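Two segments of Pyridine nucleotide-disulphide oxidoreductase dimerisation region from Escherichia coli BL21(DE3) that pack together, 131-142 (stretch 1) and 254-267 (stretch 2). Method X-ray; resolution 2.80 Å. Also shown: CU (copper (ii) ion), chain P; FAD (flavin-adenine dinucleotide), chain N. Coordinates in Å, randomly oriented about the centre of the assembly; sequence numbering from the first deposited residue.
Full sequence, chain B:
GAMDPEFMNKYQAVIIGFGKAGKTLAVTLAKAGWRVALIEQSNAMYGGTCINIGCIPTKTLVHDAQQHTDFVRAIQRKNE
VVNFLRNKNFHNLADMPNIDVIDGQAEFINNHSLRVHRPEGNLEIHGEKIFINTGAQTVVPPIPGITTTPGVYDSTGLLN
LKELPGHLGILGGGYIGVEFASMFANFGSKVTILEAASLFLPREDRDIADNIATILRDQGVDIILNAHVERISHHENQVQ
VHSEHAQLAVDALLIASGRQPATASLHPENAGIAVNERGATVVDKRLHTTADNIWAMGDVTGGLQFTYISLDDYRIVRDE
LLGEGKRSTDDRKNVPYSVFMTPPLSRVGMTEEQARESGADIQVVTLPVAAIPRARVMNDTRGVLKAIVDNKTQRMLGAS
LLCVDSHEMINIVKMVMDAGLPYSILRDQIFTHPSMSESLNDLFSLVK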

ATOM      1  N   PHE B 131      27.465  -4.724 -22.207  1.00 22.27           N
ATOM      2  CA  PHE B 131      26.704  -5.031 -20.999  1.00 15.68           C
ATOM      3  C   PHE B 131      25.657  -6.084 -21.336  1.00 18.90           C
ATOM      4  O   PHE B 131      24.736  -5.822 -22.118  1.00 19.37           O
ATOM      5  CB  PHE B 131      26.056  -3.768 -20.431  1.00 13.93           C
ATOM      6  CG  PHE B 131      27.016  -2.625 -20.242  1.00 24.87           C
ATOM      7  CD1 PHE B 131      27.321  -1.773 -21.292  1.00 23.94           C
ATOM      8  CD2 PHE B 131      27.611  -2.398 -19.012  1.00 17.81           C
ATOM      9  CE1 PHE B 131      28.204  -0.724 -21.120  1.00 19.68           C
ATOM     10  CE2 PHE B 131      28.494  -1.349 -18.833  1.00 21.64           C
ATOM     11  CZ  PHE B 131      28.791  -0.512 -19.889  1.00 25.95           C
ATOM     12  N   ILE B 132      25.795  -7.267 -20.745  1.00 12.77           N
ATOM     13  CA  ILE B 132      24.880  -8.375 -21.004  1.00  7.75           C
ATOM     14  C   ILE B 132      23.638  -8.202 -20.136  1.00 14.82           C
ATOM     15  O   ILE B 132      23.733  -8.101 -18.909  1.00 21.46           O
ATOM     16  CB  ILE B 132      25.561  -9.724 -20.737  1.00  8.58           C
ATOM     17  CG1 ILE B 132      26.709  -9.943 -21.726  1.00 11.96           C
ATOM     18  CG2 ILE B 132      24.549 -10.858 -20.818  1.00 13.79           C
ATOM     19  CD1 ILE B 132      27.278 -11.347 -21.706  1.00 21.99           C
ATOM     20  N   ASN B 133      22.468  -8.180 -20.774  1.00 25.27           N
ATOM     21  CA  ASN B 133      21.199  -7.939 -20.094  1.00 16.33           C
ATOM     22  C   ASN B 133      20.089  -8.764 -20.733  1.00 15.97           C
ATOM     23  O   ASN B 133      18.984  -8.268 -20.979  1.00 19.95           O
ATOM     24  CB  ASN B 133      20.847  -6.450 -20.113  1.00 14.32           C
ATOM     25  CG  ASN B 133      19.763  -6.090 -19.116  1.00 16.61           C
ATOM     26  OD1 ASN B 133      19.114  -5.052 -19.240  1.00 13.83           O
ATOM     27  ND2 ASN B 133      19.560  -6.947 -18.124  1.00 21.95           N
ATOM     28  N   THR B 134      20.363 -10.040 -21.006  1.00 13.84           N
ATOM     29  CA  THR B 134      19.439 -10.875 -21.761  1.00 14.87           C
ATOM     30  C   THR B 134      18.353 -11.517 -20.906  1.00 13.44           C
ATOM     31  O   THR B 134      17.388 -12.050 -21.463  1.00 21.99           O
ATOM     32  CB  THR B 134      20.202 -11.975 -22.508  1.00 15.93           C
ATOM     33  OG1 THR B 134      21.056 -12.674 -21.595  1.00 18.24           O
ATOM     34  CG2 THR B 134      21.043 -11.373 -23.622  1.00 19.28           C
ATOM     35  N   GLY B 135      18.482 -11.489 -19.581  1.00 13.39           N
ATOM     36  CA  GLY B 135      17.434 -12.052 -18.754  1.00 11.80           C
ATOM     37  C   GLY B 135      17.437 -13.573 -18.760  1.00 16.40           C
ATOM     38  O   GLY B 135      18.456 -14.225 -19.010  1.00 14.21           O
ATOM     39  N   ALA B 136      16.268 -14.144 -18.489  1.00 13.84           N
ATOM     40  CA  ALA B 136      16.103 -15.580 -18.316  1.00 14.24           C
ATOM     41  C   ALA B 136      15.121 -16.132 -19.347  1.00 31.22           C
ATOM     42  O   ALA B 136      14.606 -15.411 -20.205  1.00 28.96           O
ATOM     43  CB  ALA B 136      15.632 -15.901 -16.895  1.00 25.75           C
ATOM     44  N   GLN B 137      14.867 -17.437 -19.247  1.00 34.88           N
ATOM     45  CA  GLN B 137      13.936 -18.130 -20.126  1.00 26.51           C
ATOM     46  C   GLN B 137      13.300 -19.279 -19.358  1.00 26.36           C
ATOM     47  O   GLN B 137      13.817 -19.725 -18.330  1.00 19.66           O
ATOM     48  CB  GLN B 137      14.632 -18.647 -21.391  1.00 23.81           C
ATOM     49  CG  GLN B 137      15.510 -19.865 -21.156  1.00 23.33           C
ATOM     50  CD  GLN B 137      16.559 -20.047 -22.235  1.00 31.10           C
ATOM     51  OE1 GLN B 137      16.276 -19.902 -23.423  1.00 43.54           O
ATOM     52  NE2 GLN B 137      17.781 -20.368 -21.824  1.00 28.81           N
ATOM     53  N   THR B 138      12.170 -19.760 -19.873  1.00 31.47           N
ATOM     54  CA  THR B 138      11.426 -20.817 -19.199  1.00 27.88           C
ATOM     55  C   THR B 138      12.225 -22.115 -19.175  1.00 20.85           C
ATOM     56  O   THR B 138      12.828 -22.514 -20.174  1.00 16.51           O
ATOM     57  CB  THR B 138      10.080 -21.049 -19.892  1.00 17.19           C
ATOM     58  OG1 THR B 138       9.314 -19.839 -19.874  1.00 19.50           O
ATOM     59  CG2 THR B 138       9.290 -22.146 -19.188  1.00 19.28           C
ATOM     60  N   VAL B 139      12.236 -22.766 -18.015  1.00 17.21           N
ATOM     61  CA  VAL B 139      12.802 -24.102 -17.873  1.00 28.49           C
ATOM     62  C   VAL B 139      11.726 -25.114 -18.234  1.00 25.19           C
ATOM     63  O   VAL B 139      10.599 -25.043 -17.728  1.00 30.27           O
ATOM     64  CB  VAL B 139      13.323 -24.332 -16.444  1.00 25.12           C
ATOM     65  CG1 VAL B 139      13.560 -25.814 -16.191  1.00 23.30           C
ATOM     66  CG2 VAL B 139      14.595 -23.539 -16.209  1.00 25.53           C
ATOM     67  N   VAL B 140      12.062 -26.045 -19.116  1.00 25.60           N
ATOM     68  CA  VAL B 140      11.145 -27.086 -19.569  1.00 19.43           C
ATOM     69  C   VAL B 140      11.579 -28.402 -18.929  1.00 24.40           C
ATOM     70  O   VAL B 140      12.685 -28.882 -19.209  1.00 37.42           O
ATOM     71  CB  VAL B 140      11.122 -27.198 -21.101  1.00 11.64           C
ATOM     72  CG1 VAL B 140       9.976 -28.089 -21.549  1.00 20.93           C
ATOM     73  CG2 VAL B 140      11.010 -25.818 -21.730  1.00  8.78           C
ATOM     74  N   PRO B 141      10.758 -29.009 -18.069  1.00 24.18           N
ATOM     75  CA  PRO B 141      11.160 -30.269 -17.450  1.00 26.04           C
ATOM     76  C   PRO B 141      11.229 -31.381 -18.479  1.00 34.48           C
ATOM     77  O   PRO B 141      10.486 -31.370 -19.477  1.00 28.16           O
ATOM     78  CB  PRO B 141      10.046 -30.528 -16.416  1.00 26.22           C
ATOM     79  CG  PRO B 141       9.357 -29.208 -16.240  1.00 25.85           C
ATOM     80  CD  PRO B 141       9.463 -28.528 -17.564  1.00 26.80           C
ATOM     81  N   PRO B 142      12.104 -32.370 -18.281  1.00 36.16           N
ATOM     82  CA  PRO B 142      12.261 -33.457 -19.271  1.00 32.09           C
ATOM     83  C   PRO B 142      11.172 -34.516 -19.144  1.00 41.91           C
ATOM     84  O   PRO B 142      11.392 -35.655 -18.719  1.00 33.25           O
ATOM     85  CB  PRO B 142      13.661 -34.001 -18.953  1.00 27.96           C
ATOM     86  CG  PRO B 142      14.117 -33.323 -17.668  1.00 21.33           C
ATOM     87  CD  PRO B 142      12.964 -32.569 -17.106  1.00 34.74           C
TER
HETATM   88 CU    CU P 503      23.753 -20.633 -31.613  1.00 51.72          CU
HETATM   89  PA  FAD N 501      14.755  -8.898 -18.998  1.00 26.90           P
HETATM   90  O1A FAD N 501      14.472 -10.350 -18.893  1.00 24.59           O
HETATM   91  O2A FAD N 501      13.676  -7.966 -18.436  1.00 30.08           O
HETATM   92  O5B FAD N 501      15.062  -8.504 -20.486  1.00 30.02           O
HETATM   93  C5B FAD N 501      15.454  -9.496 -21.457  1.00 23.15           C
HETATM   94  C4B FAD N 501      15.385  -8.878 -22.832  1.00 30.17           C
HETATM   95  O4B FAD N 501      16.559  -9.243 -23.594  1.00 21.28           O
HETATM   96  C3B FAD N 501      14.173  -9.289 -23.669  1.00 22.16           C
HETATM   97  O3B FAD N 501      13.596  -8.156 -24.305  1.00 29.01           O
HETATM   98  C2B FAD N 501      14.764 -10.278 -24.679  1.00 14.48           C
HETATM   99  O2B FAD N 501      14.049 -10.267 -25.910  1.00 14.60           O
HETATM  100  C1B FAD N 501      16.164  -9.704 -24.867  1.00 18.94           C
HETATM  101  N9A FAD N 501      17.154 -10.668 -25.341  1.00 25.58           N
HETATM  102  C8A FAD N 501      17.378 -11.931 -24.860  1.00 25.76           C
HETATM  103  N7A FAD N 501      18.336 -12.578 -25.482  1.00 18.69           N
HETATM  104  C5A FAD N 501      18.771 -11.677 -26.441  1.00 12.42           C
HETATM  105  C6A FAD N 501      19.770 -11.751 -27.432  1.00 13.51           C
HETATM  106  N6A FAD N 501      20.545 -12.821 -27.626  1.00 21.58           N
HETATM  107  N1A FAD N 501      19.948 -10.672 -28.225  1.00 17.59           N
HETATM  108  C2A FAD N 501      19.177  -9.599 -28.035  1.00 15.74           C
HETATM  109  N3A FAD N 501      18.206  -9.414 -27.138  1.00 20.97           N
HETATM  110  C4A FAD N 501      18.052 -10.495 -26.366  1.00 21.72           C
HETATM  111  N1  FAD N 501      10.026  -9.517 -10.726  1.00 27.18           N
HETATM  112  C2  FAD N 501       9.666  -8.743  -9.659  1.00 23.07           C
HETATM  113  O2  FAD N 501      10.468  -7.974  -9.118  1.00 37.33           O
HETATM  114  N3  FAD N 501       8.375  -8.812  -9.166  1.00 14.82           N
HETATM  115  C4  FAD N 501       7.365  -9.625  -9.639  1.00 25.01           C
HETATM  116  O4  FAD N 501       6.250  -9.590  -9.122  1.00 35.08           O
HETATM  117  C4X FAD N 501       7.758 -10.448 -10.770  1.00 21.44           C
HETATM  118  N5  FAD N 501       6.860 -11.222 -11.305  1.00 27.83           N
HETATM  119  C5X FAD N 501       7.234 -12.002 -12.387  1.00 30.18           C
HETATM  120  C6  FAD N 501       6.288 -12.851 -12.958  1.00 34.83           C
HETATM  121  C7  FAD N 501       6.613 -13.653 -14.047  1.00 52.60           C
HETATM  122  C7M FAD N 501       5.565 -14.558 -14.639  1.00 34.20           C
HETATM  123  C8  FAD N 501       7.912 -13.610 -14.577  1.00 32.28           C
HETATM  124  C8M FAD N 501       8.295 -14.466 -15.754  1.00 22.13           C
HETATM  125  C9  FAD N 501       8.860 -12.765 -14.008  1.00 25.94           C
HETATM  126  C9A FAD N 501       8.531 -11.962 -12.922  1.00 18.71           C
HETATM  127  N10 FAD N 501       9.464 -11.091 -12.327  1.00 19.12           N
HETATM  128  C10 FAD N 501       9.112 -10.319 -11.247  1.00 18.83           C
HETATM  129  C1' FAD N 501      10.843 -11.008 -12.831  1.00 26.43           C
HETATM  130  C2' FAD N 501      11.046  -9.898 -13.857  1.00 19.15           C
HETATM  131  O2' FAD N 501      10.268 -10.155 -15.027  1.00 27.12           O
HETATM  132  C3' FAD N 501      12.525  -9.839 -14.244  1.00 23.91           C
HETATM  133  O3' FAD N 501      13.312 -10.233 -13.126  1.00 21.95           O
HETATM  134  C4' FAD N 501      12.996  -8.465 -14.721  1.00 30.64           C
HETATM  135  O4' FAD N 501      12.401  -8.170 -15.986  1.00 41.87           O
HETATM  136  C5' FAD N 501      14.505  -8.364 -14.812  1.00 21.92           C
HETATM  137  O5' FAD N 501      14.934  -8.862 -16.096  1.00 20.19           O
HETATM  138  P   FAD N 501      16.335  -8.468 -16.698  1.00 20.18           P
HETATM  139  O1P FAD N 501      16.650  -7.008 -16.356  1.00 16.75           O
HETATM  140  O2P FAD N 501      17.372  -9.435 -16.277  1.00 38.20           O
HETATM  141  O3P FAD N 501      16.120  -8.557 -18.267  1.00 30.22           O
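Stretch 2 254-267: LIASGRQPATASLH

Stretch 2 runs against stretch 1 as an antiparallel partner, its strand 259-261 facing strand 136-138 with 140° between their N-to-C directions and the axes 4.3 Å apart at closest approach. It enters as the end of a strand at Leu254 and Ile255; Ile255 points toward stretch 1 and its CG2 packs on Pro141 CD at 3.7 Å. Ser257 follows in a loop, with OG 3.4 Å from Pro141 CG. Gly258, at phi 86° and psi 163°, has backbone angles that would jam a CB against the preceding carbonyl; its O accepts a hydrogen bond from Val139 N at 3.1 Å. Arg259 pairs with Thr138 (CA to CA 4.7 Å), and its guanidinium lies between Gln137 CA and Ala136 C over one face and FAD C8M over the other. Gln260 forms the hydrogen-bonded pair with Gln137: Gln137 N to Gln260 O is 2.8 Å, Gln260 N to Gln137 O 2.9 Å, and both side chains leave on the same face of the sheet. Pro261, lacking an N-H, sits opposite Ala136, CA to CA 4.0 Å. Ala262 N then donates to Gly135 O, and Ala262 O accepts from Thr134 OG1, both at 3.1 Å. Beyond a turn at Thr263, Leu266 CD1 closes the contact, 3.7 Å from Thr134 CG2 and 3.8 Å from Ile132 CG2, while His267 NE2 binds CU at 2.5 Å.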

ATOM      1  N   LEU B 254      -0.082 -25.326 -17.478  1.00 35.45           N
ATOM      2  CA  LEU B 254       0.904 -24.258 -17.385  1.00 46.75           C
ATOM      3  C   LEU B 254       2.179 -24.786 -16.740  1.00 33.31           C
ATOM      4  O   LEU B 254       2.130 -25.388 -15.662  1.00 28.45           O
ATOM      5  CB  LEU B 254       0.355 -23.083 -16.576  1.00 40.71           C
ATOM      6  CG  LEU B 254       1.396 -22.057 -16.127  1.00 31.28           C
ATOM      7  CD1 LEU B 254       1.740 -21.126 -17.271  1.00 15.58           C
ATOM      8  CD2 LEU B 254       0.902 -21.272 -14.923  1.00 29.29           C
ATOM      9  N   ILE B 255       3.311 -24.555 -17.398  1.00 25.97           N
ATOM     10  CA  ILE B 255       4.614 -24.936 -16.864  1.00 30.68           C
ATOM     11  C   ILE B 255       5.134 -23.779 -16.019  1.00 37.55           C
ATOM     12  O   ILE B 255       5.481 -22.718 -16.545  1.00 28.23           O
ATOM     13  CB  ILE B 255       5.606 -25.291 -17.977  1.00 16.29           C
ATOM     14  CG1 ILE B 255       4.944 -26.166 -19.041  1.00 24.33           C
ATOM     15  CG2 ILE B 255       6.826 -25.990 -17.395  1.00 22.08           C
ATOM     16  CD1 ILE B 255       5.732 -26.235 -20.333  1.00 29.18           C
ATOM     17  N   ALA B 256       5.182 -23.981 -14.704  1.00 31.65           N
ATOM     18  CA  ALA B 256       5.781 -23.006 -13.802  1.00 17.96           C
ATOM     19  C   ALA B 256       6.937 -23.650 -13.052  1.00 28.31           C
ATOM     20  O   ALA B 256       6.914 -23.745 -11.820  1.00 35.32           O
ATOM     21  CB  ALA B 256       4.739 -22.456 -12.826  1.00 20.83           C
ATOM     22  N   SER B 257       7.952 -24.102 -13.790  1.00 25.01           N
ATOM     23  CA  SER B 257       9.077 -24.835 -13.226  1.00 31.02           C
ATOM     24  C   SER B 257      10.337 -23.977 -13.141  1.00 36.20           C
ATOM     25  O   SER B 257      11.453 -24.491 -13.247  1.00 31.02           O
ATOM     26  CB  SER B 257       9.345 -26.100 -14.039  1.00 27.65           C
ATOM     27  OG  SER B 257       8.260 -27.006 -13.939  1.00 24.95           O
ATOM     28  N   GLY B 258      10.171 -22.674 -12.951  1.00 23.07           N
ATOM     29  CA  GLY B 258      11.291 -21.777 -12.772  1.00 26.37           C
ATOM     30  C   GLY B 258      11.868 -21.279 -14.086  1.00 21.29           C
ATOM     31  O   GLY B 258      11.628 -21.828 -15.160  1.00 21.16           O
ATOM     32  N   ARG B 259      12.646 -20.205 -13.982  1.00 22.24           N
ATOM     33  CA  ARG B 259      13.342 -19.617 -15.115  1.00 19.89           C
ATOM     34  C   ARG B 259      14.845 -19.707 -14.894  1.00 23.07           C
ATOM     35  O   ARG B 259      15.330 -19.594 -13.765  1.00 50.94           O
ATOM     36  CB  ARG B 259      12.941 -18.154 -15.325  1.00 23.37           C
ATOM     37  CG  ARG B 259      11.449 -17.903 -15.276  1.00 14.25           C
ATOM     38  CD  ARG B 259      11.112 -16.570 -15.912  1.00 17.70           C
ATOM     39  NE  ARG B 259      10.801 -16.704 -17.332  1.00 18.52           N
ATOM     40  CZ  ARG B 259      11.186 -15.840 -18.266  1.00 20.60           C
ATOM     41  NH1 ARG B 259      11.901 -14.773 -17.931  1.00 14.72           N
ATOM     42  NH2 ARG B 259      10.857 -16.042 -19.534  1.00 15.68           N
ATOM     43  N   GLN B 260      15.578 -19.913 -15.982  1.00 28.92           N
ATOM     44  CA  GLN B 260      17.026 -19.992 -15.925  1.00 31.37           C
ATOM     45  C   GLN B 260      17.632 -19.009 -16.915  1.00 21.22           C
ATOM     46  O   GLN B 260      16.999 -18.661 -17.917  1.00 19.58           O
ATOM     47  CB  GLN B 260      17.521 -21.414 -16.229  1.00 36.57           C
ATOM     48  CG  GLN B 260      17.542 -21.785 -17.700  1.00 52.89           C
ATOM     49  CD  GLN B 260      17.912 -23.237 -17.921  1.00 57.42           C
ATOM     50  OE1 GLN B 260      17.746 -24.074 -17.033  1.00 38.75           O
ATOM     51  NE2 GLN B 260      18.422 -23.545 -19.109  1.00 50.44           N
ATOM     52  N   PRO B 261      18.848 -18.530 -16.646  1.00 29.17           N
ATOM     53  CA  PRO B 261      19.473 -17.545 -17.537  1.00 30.17           C
ATOM     54  C   PRO B 261      19.522 -18.024 -18.980  1.00 36.29           C
ATOM     55  O   PRO B 261      19.730 -19.208 -19.259  1.00 39.32           O
ATOM     56  CB  PRO B 261      20.879 -17.386 -16.949  1.00 32.38           C
ATOM     57  CG  PRO B 261      20.708 -17.701 -15.506  1.00 28.11           C
ATOM     58  CD  PRO B 261      19.648 -18.763 -15.430  1.00 23.09           C
ATOM     59  N   ALA B 262      19.315 -17.088 -19.902  1.00 41.22           N
ATOM     60  CA  ALA B 262      19.338 -17.363 -21.337  1.00 37.34           C
ATOM     61  C   ALA B 262      20.685 -16.900 -21.880  1.00 26.02           C
ATOM     62  O   ALA B 262      20.900 -15.705 -22.105  1.00 26.21           O
ATOM     63  CB  ALA B 262      18.177 -16.669 -22.043  1.00 23.47           C
ATOM     64  N   THR B 263      21.594 -17.852 -22.087  1.00 20.82           N
ATOM     65  CA  THR B 263      22.937 -17.553 -22.569  1.00 20.44           C
ATOM     66  C   THR B 263      23.382 -18.397 -23.752  1.00 26.26           C
ATOM     67  O   THR B 263      24.319 -17.987 -24.448  1.00 25.34           O
ATOM     68  CB  THR B 263      23.968 -17.734 -21.445  1.00 16.03           C
ATOM     69  OG1 THR B 263      23.625 -18.885 -20.663  1.00 20.04           O
ATOM     70  CG2 THR B 263      24.002 -16.512 -20.555  1.00 19.97           C
ATOM     71  N   ALA B 264      22.757 -19.551 -24.003  1.00 28.31           N
ATOM     72  CA  ALA B 264      23.241 -20.458 -25.039  1.00 21.24           C
ATOM     73  C   ALA B 264      23.280 -19.777 -26.403  1.00 34.93           C
ATOM     74  O   ALA B 264      24.273 -19.876 -27.132  1.00 32.27           O
ATOM     75  CB  ALA B 264      22.368 -21.711 -25.087  1.00  8.01           C
ATOM     76  N   SER B 265      22.206 -19.070 -26.762  1.00 21.67           N
ATOM     77  CA  SER B 265      22.169 -18.377 -28.043  1.00 36.96           C
ATOM     78  C   SER B 265      23.032 -17.121 -28.060  1.00 32.90           C
ATOM     79  O   SER B 265      23.264 -16.568 -29.140  1.00 36.04           O
ATOM     80  CB  SER B 265      20.727 -18.024 -28.408  1.00 39.46           C
ATOM     81  OG  SER B 265      19.968 -17.710 -27.254  1.00 31.49           O
ATOM     82  N   LEU B 266      23.503 -16.657 -26.901  1.00 28.32           N
ATOM     83  CA  LEU B 266      24.454 -15.553 -26.872  1.00 26.26           C
ATOM     84  C   LEU B 266      25.856 -16.007 -27.251  1.00 20.75           C
ATOM     85  O   LEU B 266      26.653 -15.199 -27.741  1.00 19.57           O
ATOM     86  CB  LEU B 266      24.474 -14.910 -25.483  1.00 24.89           C
ATOM     87  CG  LEU B 266      24.086 -13.437 -25.332  1.00 13.72           C
ATOM     88  CD1 LEU B 266      24.425 -12.944 -23.932  1.00 12.34           C
ATOM     89  CD2 LEU B 266      24.768 -12.573 -26.382  1.00 21.60           C
ATOM     90  N   HIS B 267      26.164 -17.291 -27.038  1.00 23.06           N
ATOM     91  CA  HIS B 267      27.483 -17.878 -27.252  1.00 29.44           C
ATOM     92  C   HIS B 267      28.545 -17.080 -26.506  1.00 23.86           C
ATOM     93  O   HIS B 267      29.398 -16.442 -27.136  1.00 20.31           O
ATOM     94  CB  HIS B 267      27.816 -17.946 -28.743  1.00 20.35           C
ATOM     95  CG  HIS B 267      26.944 -18.885 -29.516  1.00 23.53           C
ATOM     96  ND1 HIS B 267      25.976 -18.448 -30.393  1.00 41.38           N
ATOM     97  CD2 HIS B 267      26.894 -20.238 -29.544  1.00 20.28           C
ATOM     98  CE1 HIS B 267      25.367 -19.489 -30.929  1.00 28.41           C
ATOM     99  NE2 HIS B 267      25.904 -20.589 -30.431  1.00 25.38           N
TER